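Local coordinates for fatty acyl CoA synthetase FADD13 (FATTY-ACYL-CoA SYNTHETASE) (Mycobacterium tuberculosis, PDB 3R44), which belongs to the ANL superfamily of AMP-binding enzymes, with a large AMP-binding domain followed by a smaller C-terminal domain, at residues 186-197 with 370-379; 198-206 with 340-348. All coordinates share one frame; numbering follows the deposited sequence. Where two conformers were deposited one is given.

Contact 1: residues 186-197 with 370-379. With HIS (histidine), chain B.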
loop_
_atom_site.group_PDB
_atom_site.type_symbol
_atom_site.label_atom_id
_atom_site.label_comp_id
_atom_site.label_asym_id
_atom_site.label_seq_id
_atom_site.Cartn_x
_atom_site.Cartn_y
_atom_site.Cartn_z
ATOM N N LYS A 186 -4.178 -2.530 -13.439
ATOM C CA LYS A 186 -3.274 -3.584 -13.897
ATOM C C LYS A 186 -2.983 -4.469 -12.715
ATOM O O LYS A 186 -2.883 -4.002 -11.567
ATOM C CB LYS A 186 -1.917 -3.055 -14.373
ATOM C CG LYS A 186 -1.948 -2.074 -15.477
ATOM C CD LYS A 186 -0.534 -1.516 -15.695
ATOM C CE LYS A 186 -0.191 -0.397 -14.673
ATOM N NZ LYS A 186 -1.079 0.799 -14.800
ATOM N N GLY A 187 -2.812 -5.751 -12.996
ATOM C CA GLY A 187 -2.471 -6.700 -11.966
ATOM C C GLY A 187 -1.011 -6.809 -11.786
ATOM O O GLY A 187 -0.276 -7.158 -12.721
ATOM N N VAL A 188 -0.569 -6.514 -10.579
ATOM C CA VAL A 188 0.849 -6.556 -10.241
ATOM C C VAL A 188 1.220 -7.971 -9.722
ATOM O O VAL A 188 0.665 -8.409 -8.704
ATOM C CB VAL A 188 1.159 -5.515 -9.176
ATOM C CG1 VAL A 188 2.640 -5.617 -8.730
ATOM C CG2 VAL A 188 0.831 -4.110 -9.696
ATOM N N VAL A 189 2.084 -8.703 -10.444
ATOM C CA VAL A 189 2.422 -10.087 -10.112
ATOM C C VAL A 189 3.640 -10.116 -9.205
ATOM O O VAL A 189 4.699 -9.649 -9.602
ATOM C CB VAL A 189 2.706 -10.968 -11.375
ATOM C CG1 VAL A 189 3.027 -12.436 -10.948
ATOM C CG2 VAL A 189 1.498 -10.856 -12.361
ATOM N N HIS A 190 3.476 -10.622 -7.993
ATOM C CA HIS A 190 4.612 -10.902 -7.102
ATOM C C HIS A 190 4.858 -12.404 -6.957
ATOM O O HIS A 190 3.981 -13.212 -7.162
ATOM C CB HIS A 190 4.448 -10.207 -5.742
ATOM C CG HIS A 190 4.744 -8.738 -5.793
ATOM N ND1 HIS A 190 6.031 -8.246 -5.893
ATOM C CD2 HIS A 190 3.921 -7.659 -5.890
ATOM C CE1 HIS A 190 5.984 -6.938 -6.029
ATOM N NE2 HIS A 190 4.717 -6.552 -6.018
ATOM N N THR A 191 6.071 -12.736 -6.565
ATOM C CA THR A 191 6.550 -14.092 -6.488
ATOM C C THR A 191 6.993 -14.385 -5.038
ATOM O O THR A 191 6.937 -13.505 -4.131
ATOM C CB THR A 191 7.759 -14.278 -7.398
ATOM O OG1 THR A 191 8.799 -13.369 -6.957
ATOM C CG2 THR A 191 7.356 -14.081 -8.913
ATOM N N HIS A 192 7.317 -15.656 -4.783
ATOM C CA HIS A 192 7.810 -16.047 -3.476
ATOM C C HIS A 192 9.102 -15.224 -3.230
ATOM O O HIS A 192 9.340 -14.736 -2.135
ATOM C CB HIS A 192 8.108 -17.541 -3.368
ATOM C CG HIS A 192 6.886 -18.411 -3.419
ATOM N ND1 HIS A 192 6.336 -19.012 -2.303
ATOM C CD2 HIS A 192 6.021 -18.643 -4.432
ATOM C CE1 HIS A 192 5.227 -19.648 -2.651
ATOM N NE2 HIS A 192 5.035 -19.479 -3.949
ATOM N N GLU A 193 9.922 -15.071 -4.250
ATOM C CA GLU A 193 11.166 -14.324 -4.130
ATOM C C GLU A 193 10.938 -12.864 -3.811
ATOM O O GLU A 193 11.633 -12.329 -2.965
ATOM C CB GLU A 193 12.009 -14.435 -5.410
ATOM C CG GLU A 193 13.184 -13.451 -5.501
ATOM C CD GLU A 193 14.018 -13.659 -6.784
ATOM O OE1 GLU A 193 13.557 -13.240 -7.863
ATOM O OE2 GLU A 193 15.098 -14.281 -6.737
ATOM N N SER A 194 10.008 -12.201 -4.515
ATOM C CA SER A 194 9.800 -10.763 -4.254
ATOM C C SER A 194 9.219 -10.479 -2.890
ATOM O O SER A 194 9.583 -9.550 -2.218
ATOM C CB SER A 194 9.084 -10.083 -5.468
ATOM O OG SER A 194 7.738 -10.548 -5.653
ATOM N N VAL A 195 8.310 -11.335 -2.458
ATOM C CA VAL A 195 7.669 -11.237 -1.194
ATOM C C VAL A 195 8.696 -11.469 -0.079
ATOM O O VAL A 195 8.758 -10.737 0.922
ATOM C CB VAL A 195 6.508 -12.326 -1.168
ATOM C CG1 VAL A 195 6.038 -12.658 0.174
ATOM C CG2 VAL A 195 5.361 -11.855 -2.066
ATOM N N HIS A 196 9.489 -12.510 -0.249
ATOM C CA HIS A 196 10.553 -12.793 0.708
ATOM C C HIS A 196 11.531 -11.609 0.787
ATOM O O HIS A 196 11.957 -11.221 1.873
ATOM C CB HIS A 196 11.290 -14.048 0.314
ATOM C CG HIS A 196 12.574 -14.250 1.058
ATOM N ND1 HIS A 196 13.808 -13.949 0.511
ATOM C CD2 HIS A 196 12.805 -14.672 2.323
ATOM C CE1 HIS A 196 14.747 -14.207 1.411
ATOM N NE2 HIS A 196 14.166 -14.665 2.512
ATOM N N SER A 197 11.886 -11.056 -0.364
ATOM C CA SER A 197 12.835 -9.934 -0.386
ATOM C C SER A 197 12.265 -8.716 0.321
ATOM O O SER A 197 12.960 -8.043 1.066
ATOM C CB SER A 197 13.218 -9.608 -1.811
ATOM O OG SER A 197 14.062 -10.633 -2.309
ATOM N N ASP A 370 15.133 -6.982 -5.894
ATOM C CA ASP A 370 14.319 -8.210 -5.987
ATOM C C ASP A 370 12.899 -8.079 -5.376
ATOM O O ASP A 370 12.082 -8.979 -5.564
ATOM C CB ASP A 370 15.024 -9.376 -5.281
ATOM C CG ASP A 370 16.203 -9.910 -6.043
ATOM O OD1 ASP A 370 16.228 -9.699 -7.264
ATOM O OD2 ASP A 370 17.066 -10.585 -5.427
ATOM N N ILE A 371 12.596 -6.992 -4.668
ATOM C CA ILE A 371 11.238 -6.757 -4.197
ATOM C C ILE A 371 10.259 -6.414 -5.329
ATOM O O ILE A 371 9.025 -6.423 -5.134
ATOM C CB ILE A 371 11.158 -5.633 -3.146
ATOM C CG1 ILE A 371 11.352 -4.290 -3.860
ATOM C CG2 ILE A 371 12.139 -5.881 -1.869
ATOM C CD1 ILE A 371 11.373 -3.079 -2.919
ATOM N N LEU A 372 10.796 -6.099 -6.510
ATOM C CA LEU A 372 9.969 -5.632 -7.621
ATOM C C LEU A 372 9.126 -6.728 -8.204
ATOM O O LEU A 372 9.490 -7.907 -8.252
ATOM C CB LEU A 372 10.823 -5.009 -8.724
ATOM C CG LEU A 372 11.487 -3.714 -8.302
ATOM C CD1 LEU A 372 12.495 -3.291 -9.379
ATOM C CD2 LEU A 372 10.487 -2.607 -8.031
ATOM N N LEU A 373 7.995 -6.309 -8.715
ATOM C CA LEU A 373 7.115 -7.189 -9.461
ATOM C C LEU A 373 7.831 -7.942 -10.567
ATOM O O LEU A 373 8.810 -7.458 -11.189
ATOM C CB LEU A 373 5.909 -6.400 -10.062
ATOM C CG LEU A 373 6.179 -5.666 -11.396
ATOM C CD1 LEU A 373 4.896 -5.081 -11.941
ATOM C CD2 LEU A 373 7.271 -4.529 -11.306
ATOM N N LYS A 374 7.337 -9.123 -10.824
ATOM C CA LYS A 374 7.798 -9.900 -11.957
ATOM C C LYS A 374 7.312 -9.288 -13.274
ATOM O O LYS A 374 8.062 -9.202 -14.273
ATOM C CB LYS A 374 7.301 -11.347 -11.862
ATOM C CG LYS A 374 7.580 -12.145 -13.150
ATOM C CD LYS A 374 6.829 -13.481 -13.208
ATOM C CE LYS A 374 7.508 -14.530 -12.416
ATOM N NZ LYS A 374 6.887 -15.889 -12.647
ATOM N N GLU A 375 6.045 -8.906 -13.288
ATOM C CA GLU A 375 5.410 -8.393 -14.489
ATOM C C GLU A 375 4.038 -7.834 -14.114
ATOM O O GLU A 375 3.528 -8.111 -13.023
ATOM C CB GLU A 375 5.226 -9.527 -15.475
ATOM C CG GLU A 375 4.172 -10.537 -15.030
ATOM C CD GLU A 375 4.249 -11.877 -15.758
ATOM O OE1 GLU A 375 5.289 -12.201 -16.357
ATOM O OE2 GLU A 375 3.242 -12.618 -15.678
ATOM N N TYR A 376 3.447 -7.065 -15.012
ATOM C CA TYR A 376 2.015 -6.820 -14.934
ATOM C C TYR A 376 1.307 -7.971 -15.633
ATOM O O TYR A 376 1.718 -8.399 -16.712
ATOM C CB TYR A 376 1.669 -5.499 -15.601
ATOM C CG TYR A 376 2.188 -4.268 -14.940
ATOM C CD1 TYR A 376 1.703 -3.869 -13.682
ATOM C CD2 TYR A 376 3.154 -3.455 -15.580
ATOM C CE1 TYR A 376 2.164 -2.731 -13.096
ATOM C CE2 TYR A 376 3.602 -2.307 -14.993
ATOM C CZ TYR A 376 3.109 -1.952 -13.765
ATOM O OH TYR A 376 3.550 -0.820 -13.157
ATOM N N TRP A 377 0.285 -8.512 -14.980
ATOM C CA TRP A 377 -0.351 -9.714 -15.429
ATOM C C TRP A 377 -0.918 -9.597 -16.851
ATOM O O TRP A 377 -1.719 -8.700 -17.116
ATOM C CB TRP A 377 -1.460 -10.073 -14.443
ATOM C CG TRP A 377 -2.235 -11.322 -14.781
ATOM C CD1 TRP A 377 -3.505 -11.361 -15.202
ATOM C CD2 TRP A 377 -1.829 -12.700 -14.632
ATOM N NE1 TRP A 377 -3.908 -12.636 -15.405
ATOM C CE2 TRP A 377 -2.914 -13.488 -15.017
ATOM C CE3 TRP A 377 -0.662 -13.330 -14.212
ATOM C CZ2 TRP A 377 -2.848 -14.890 -15.077
ATOM C CZ3 TRP A 377 -0.597 -14.718 -14.226
ATOM C CH2 TRP A 377 -1.671 -15.482 -14.632
ATOM N N ASN A 378 -0.490 -10.507 -17.733
ATOM C CA ASN A 378 -0.898 -10.528 -19.157
ATOM C C ASN A 378 -0.733 -9.197 -19.864
ATOM O O ASN A 378 -1.444 -8.908 -20.833
ATOM C CB ASN A 378 -2.317 -11.068 -19.270
ATOM C CG ASN A 378 -2.396 -12.495 -18.846
ATOM O OD1 ASN A 378 -1.377 -13.158 -18.758
ATOM N ND2 ASN A 378 -3.574 -12.964 -18.549
ATOM N N ARG A 379 0.230 -8.407 -19.385
ATOM C CA ARG A 379 0.616 -7.135 -19.982
ATOM C C ARG A 379 2.120 -7.008 -20.225
ATOM O O ARG A 379 2.774 -6.181 -19.575
ATOM C CB ARG A 379 0.067 -5.961 -19.172
ATOM C CG ARG A 379 -1.457 -5.961 -19.172
ATOM C CD ARG A 379 -2.048 -4.779 -18.456
ATOM N NE ARG A 379 -3.475 -4.618 -18.825
ATOM C CZ ARG A 379 -4.508 -4.952 -18.057
ATOM N NH1 ARG A 379 -4.317 -5.392 -16.838
ATOM N NH2 ARG A 379 -5.749 -4.831 -18.494
HETATM N N HIS B . 16.444 -16.296 -1.685
HETATM C CA HIS B . 15.139 -16.999 -1.642
HETATM C C HIS B . 14.113 -16.249 -2.462
HETATM O O HIS B . 13.497 -16.719 -3.423
HETATM C CB HIS B . 14.703 -17.145 -0.169
HETATM C CG HIS B . 13.248 -17.407 0.037
HETATM N ND1 HIS B . 12.776 -18.008 1.193
HETATM C CD2 HIS B . 12.154 -17.158 -0.739
HETATM C CE1 HIS B . 11.453 -18.105 1.118
HETATM N NE2 HIS B . 11.053 -17.587 -0.036
HETATM O OXT HIS B . 13.864 -15.085 -2.161
HETATM O O HOH W 1 11.969 -10.409 -7.639
#
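Gly-187 and Trp-377 open a ladder of three backbone hydrogen bonds: Trp-377 N gives to Gly-187 O over 2.7 Å, Val-189 N to Glu-375 O, and Lys-374 N to Val-189 O. Val-188 and Tyr-376 form the antiparallel non-hydrogen-bonded pair between them, so strand 375-376 edges a three-stranded sheet with 186-191 in its middle.

On the face that carries Val-188, the Tyr-376 ring is sandwiched: Lys-186 CD sits over one face of the ring, 3.8 Å from its centroid in a CH-pi contact, and Leu-373 CD1 covers the other. Val-188 CG2 meets the ring edge, while its CG1 touches Leu-373 CB at 3.6 Å. On the opposite face of the sheet, with CG2 anti to its carbonyl carbon, Val-189 sets that methyl against Trp-377 CB.

Where strand becomes helix, His-190 CE1 meets Ile-371 O at the ring edge (3.2 Å), with Leu-373 CB over one face, and Ser-194 CA makes a CA-H...O contact with Asp-370 O (3.2 Å). Thr-191 and Ser-194 form a capping box, and Ser-194 OG also bonds His-190 ND1 at 2.9 Å; His-190 NE2 is held by Thr-318 O. His-192, Glu-193 and His-196 belong to the pocket of the bound histidine, against which His-196 lays its ring face.

Both nitrogens of the buried His-190 ring are thus engaged, fixing its rotation, and Tyr-376, bonded through OH to Glu-319, is clamped on both faces and at its tip.

Contact 2: residues 198-206 with 340-348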
loop_
_atom_site.group_PDB
_atom_site.type_symbol
_atom_site.label_atom_id
_atom_site.label_comp_id
_atom_site.label_asym_id
_atom_site.label_seq_id
_atom_site.Cartn_x
_atom_site.Cartn_y
_atom_site.Cartn_z
ATOM N N ALA A 198 10.995 -8.451 0.109
ATOM C CA ALA A 198 10.369 -7.317 0.719
ATOM C C ALA A 198 10.284 -7.539 2.198
ATOM O O ALA A 198 10.530 -6.620 2.962
ATOM C CB ALA A 198 8.940 -7.121 0.125
ATOM N N ALA A 199 9.949 -8.763 2.615
ATOM C CA ALA A 199 9.836 -9.060 4.050
ATOM C C ALA A 199 11.235 -8.890 4.669
ATOM O O ALA A 199 11.405 -8.286 5.732
ATOM C CB ALA A 199 9.264 -10.502 4.275
ATOM N N SER A 200 12.240 -9.425 3.999
ATOM C CA SER A 200 13.634 -9.310 4.491
ATOM C C SER A 200 14.105 -7.905 4.552
ATOM O O SER A 200 14.795 -7.518 5.494
ATOM C CB SER A 200 14.617 -10.026 3.584
ATOM O OG SER A 200 14.283 -11.367 3.518
ATOM N N SER A 201 13.720 -7.128 3.533
ATOM C CA SER A 201 14.046 -5.714 3.480
ATOM C C SER A 201 13.537 -4.992 4.746
ATOM O O SER A 201 14.277 -4.349 5.460
ATOM C CB SER A 201 13.439 -5.070 2.253
ATOM O OG SER A 201 13.853 -3.740 2.236
ATOM N N TRP A 202 12.266 -5.167 5.045
ATOM C CA TRP A 202 11.706 -4.560 6.262
ATOM C C TRP A 202 12.397 -5.061 7.528
ATOM O O TRP A 202 12.863 -4.291 8.362
ATOM C CB TRP A 202 10.237 -4.925 6.325
ATOM C CG TRP A 202 9.381 -4.072 5.514
ATOM C CD1 TRP A 202 9.020 -4.218 4.182
ATOM C CD2 TRP A 202 8.690 -2.960 5.988
ATOM N NE1 TRP A 202 8.158 -3.198 3.813
ATOM C CE2 TRP A 202 7.935 -2.426 4.912
ATOM C CE3 TRP A 202 8.665 -2.305 7.236
ATOM C CZ2 TRP A 202 7.168 -1.257 5.047
ATOM C CZ3 TRP A 202 7.891 -1.181 7.374
ATOM C CH2 TRP A 202 7.136 -0.670 6.285
ATOM N N ALA A 203 12.480 -6.383 7.630
ATOM C CA ALA A 203 12.990 -7.037 8.816
ATOM C C ALA A 203 14.454 -6.682 9.083
ATOM O O ALA A 203 14.893 -6.640 10.240
ATOM C CB ALA A 203 12.839 -8.526 8.699
ATOM N N SER A 204 15.222 -6.431 8.024
ATOM C CA SER A 204 16.636 -6.009 8.174
ATOM C C SER A 204 16.868 -4.532 8.335
ATOM O O SER A 204 17.985 -4.112 8.654
ATOM C CB SER A 204 17.498 -6.465 6.984
ATOM O OG SER A 204 17.549 -7.872 6.955
ATOM N N THR A 205 15.832 -3.723 8.134
ATOM C CA THR A 205 15.965 -2.289 8.145
ATOM C C THR A 205 15.311 -1.677 9.401
ATOM O O THR A 205 15.901 -0.827 10.030
ATOM C CB THR A 205 15.348 -1.658 6.854
ATOM O OG1 THR A 205 15.938 -2.281 5.687
ATOM C CG2 THR A 205 15.542 -0.121 6.865
ATOM N N ILE A 206 14.108 -2.105 9.750
ATOM C CA ILE A 206 13.450 -1.482 10.922
ATOM C C ILE A 206 13.898 -2.203 12.177
ATOM O O ILE A 206 14.341 -3.360 12.099
ATOM C CB ILE A 206 11.914 -1.507 10.828
ATOM C CG1 ILE A 206 11.344 -2.912 10.938
ATOM C CG2 ILE A 206 11.428 -0.836 9.539
ATOM C CD1 ILE A 206 9.769 -2.863 10.937
ATOM N N GLY A 340 12.487 9.023 3.552
ATOM C CA GLY A 340 13.623 8.335 4.135
ATOM C C GLY A 340 14.624 7.844 3.094
ATOM O O GLY A 340 14.645 8.338 1.968
ATOM N N ARG A 341 15.503 6.960 3.546
ATOM C CA ARG A 341 16.565 6.378 2.714
ATOM C C ARG A 341 16.138 5.037 2.113
ATOM O O ARG A 341 15.235 4.367 2.613
ATOM C CB ARG A 341 17.787 6.118 3.597
ATOM C CG ARG A 341 18.545 7.374 4.091
ATOM C CD ARG A 341 19.671 7.035 5.045
ATOM N NE ARG A 341 20.661 8.115 4.972
ATOM C CZ ARG A 341 21.446 8.455 5.956
ATOM N NH1 ARG A 341 21.345 7.830 7.112
ATOM N NH2 ARG A 341 22.293 9.446 5.805
ATOM N N ALA A 342 16.862 4.587 1.094
ATOM C CA ALA A 342 16.690 3.247 0.574
ATOM C C ALA A 342 16.836 2.243 1.724
ATOM O O ALA A 342 17.483 2.527 2.754
ATOM C CB ALA A 342 17.761 2.957 -0.534
ATOM N N THR A 343 16.148 1.129 1.601
ATOM C CA THR A 343 16.180 0.053 2.593
ATOM C C THR A 343 17.188 -1.021 2.218
ATOM O O THR A 343 17.829 -0.973 1.118
ATOM C CB THR A 343 14.810 -0.563 2.780
ATOM O OG1 THR A 343 14.344 -1.158 1.551
ATOM C CG2 THR A 343 13.842 0.531 3.194
ATOM N N MET A 344 17.386 -1.985 3.124
ATOM C CA MET A 344 18.240 -3.102 2.794
ATOM C C MET A 344 17.637 -3.782 1.621
ATOM O O MET A 344 16.426 -3.864 1.484
ATOM C CB MET A 344 18.414 -4.123 3.928
ATOM C CG MET A 344 19.306 -3.689 4.959
ATOM S SD MET A 344 20.945 -3.161 4.412
ATOM C CE MET A 344 21.718 -4.683 3.899
ATOM N N PHE A 345 18.491 -4.240 0.730
ATOM C CA PHE A 345 18.078 -5.014 -0.456
ATOM C C PHE A 345 17.331 -4.198 -1.516
ATOM O O PHE A 345 16.737 -4.780 -2.414
ATOM C CB PHE A 345 17.282 -6.267 -0.060
ATOM C CG PHE A 345 17.955 -7.082 0.995
ATOM C CD1 PHE A 345 19.221 -7.596 0.769
ATOM C CD2 PHE A 345 17.354 -7.283 2.224
ATOM C CE1 PHE A 345 19.906 -8.330 1.784
ATOM C CE2 PHE A 345 18.013 -8.018 3.226
ATOM C CZ PHE A 345 19.291 -8.520 3.021
ATOM N N THR A 346 17.392 -2.874 -1.403
ATOM C CA THR A 346 16.708 -1.978 -2.352
ATOM C C THR A 346 17.663 -0.873 -2.785
ATOM O O THR A 346 18.350 -0.262 -1.943
ATOM C CB THR A 346 15.387 -1.370 -1.778
ATOM O OG1 THR A 346 14.488 -1.030 -2.851
ATOM C CG2 THR A 346 15.651 -0.120 -0.973
ATOM N N ASP A 347 17.737 -0.614 -4.101
ATOM C CA ASP A 347 18.424 0.575 -4.548
ATOM C C ASP A 347 17.379 1.561 -5.064
ATOM O O ASP A 347 16.427 1.182 -5.746
ATOM C CB ASP A 347 19.451 0.310 -5.658
ATOM C CG ASP A 347 20.586 -0.658 -5.238
ATOM O OD1 ASP A 347 20.823 -0.846 -4.035
ATOM O OD2 ASP A 347 21.273 -1.233 -6.116
ATOM N N VAL A 348 17.531 2.830 -4.751
ATOM C CA VAL A 348 16.515 3.833 -5.142
ATOM C C VAL A 348 17.258 4.982 -5.742
ATOM O O VAL A 348 18.287 5.359 -5.202
ATOM C CB VAL A 348 15.712 4.342 -3.912
ATOM C CG1 VAL A 348 14.736 5.484 -4.334
ATOM C CG2 VAL A 348 15.035 3.153 -3.144
#
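Ser-201 and Thr-205, one turn apart on the helix, grip the 343-346 turn with their hydroxyls. Ser-201 OG gives its proton to Met-344 O at 2.7 Å, in the plane of that carbonyl, with a C=O...donor angle of 156°. Ser-201 OG also lies 2.7 Å from Thr-343 OG1. The Ser-201 hydroxyl reaches the turn because OG lies opposite the backbone N about the CA-CB bond (chi1 -177°). Thr-205 OG1 works in both directions: it accepts from Met-344 N at 3.0 Å along a nearly straight bond (166°) and donates to Ser-201 O, one turn back, at 2.7 Å. Both polar backbone atoms of Met-344 are therefore bound by helix side chains.

Van der Waals contacts flank these bonds. Met-344 lays CB and CG against Ser-204 CB, with CG 3.9 Å from it, and against Thr-205 OG1, before its chain bends away. The Phe-345 ring turns an edge to the helix: Ser-201 N and CA and Ser-204 OG lie near its plane, the last 3.8 Å from CE2. Ser-200 CB approaches the same CE2 obliquely, while Ser-200 OG turns back to His-196 O. On the other flank, Thr-205 CG2 meets Thr-343 CG2 at 4.1 Å, the two side chains crossing at about a right angle.

The type II turn from Thr-343 to Thr-346 carries the chain from strand 341-342, at the edge of the nine-stranded sheet, into strand 346-351 of another sheet. Short hydroxyl bonds, rather than a broad apolar face, fasten this connection: with Thr-205 OG1 tied to both the helix backbone and Met-344 N, the position of the turn is coupled directly to that of the helix.

Overall arrangement
Helix 192-205 is shared by both contacts: contact 1 takes its first six residues together with strand 186-191, contact 2 the remainder. The two centres lie about 17 Å apart, and Ile-371 joins them, its CG2 being 3.4 Å from Ala-198 N and its CD1 3.7 Å from Thr-346 OG1. Along the chain the order is 186-197, 198-206, 340-348, 370-379, so contact 2 is nested inside the loop closed by contact 1. All four segments belong to the AMP-binding family region. The helix thus links the three-stranded sheet to the turn joining the nine- and five-stranded sheets, with the bound histidine beside its N-terminal half.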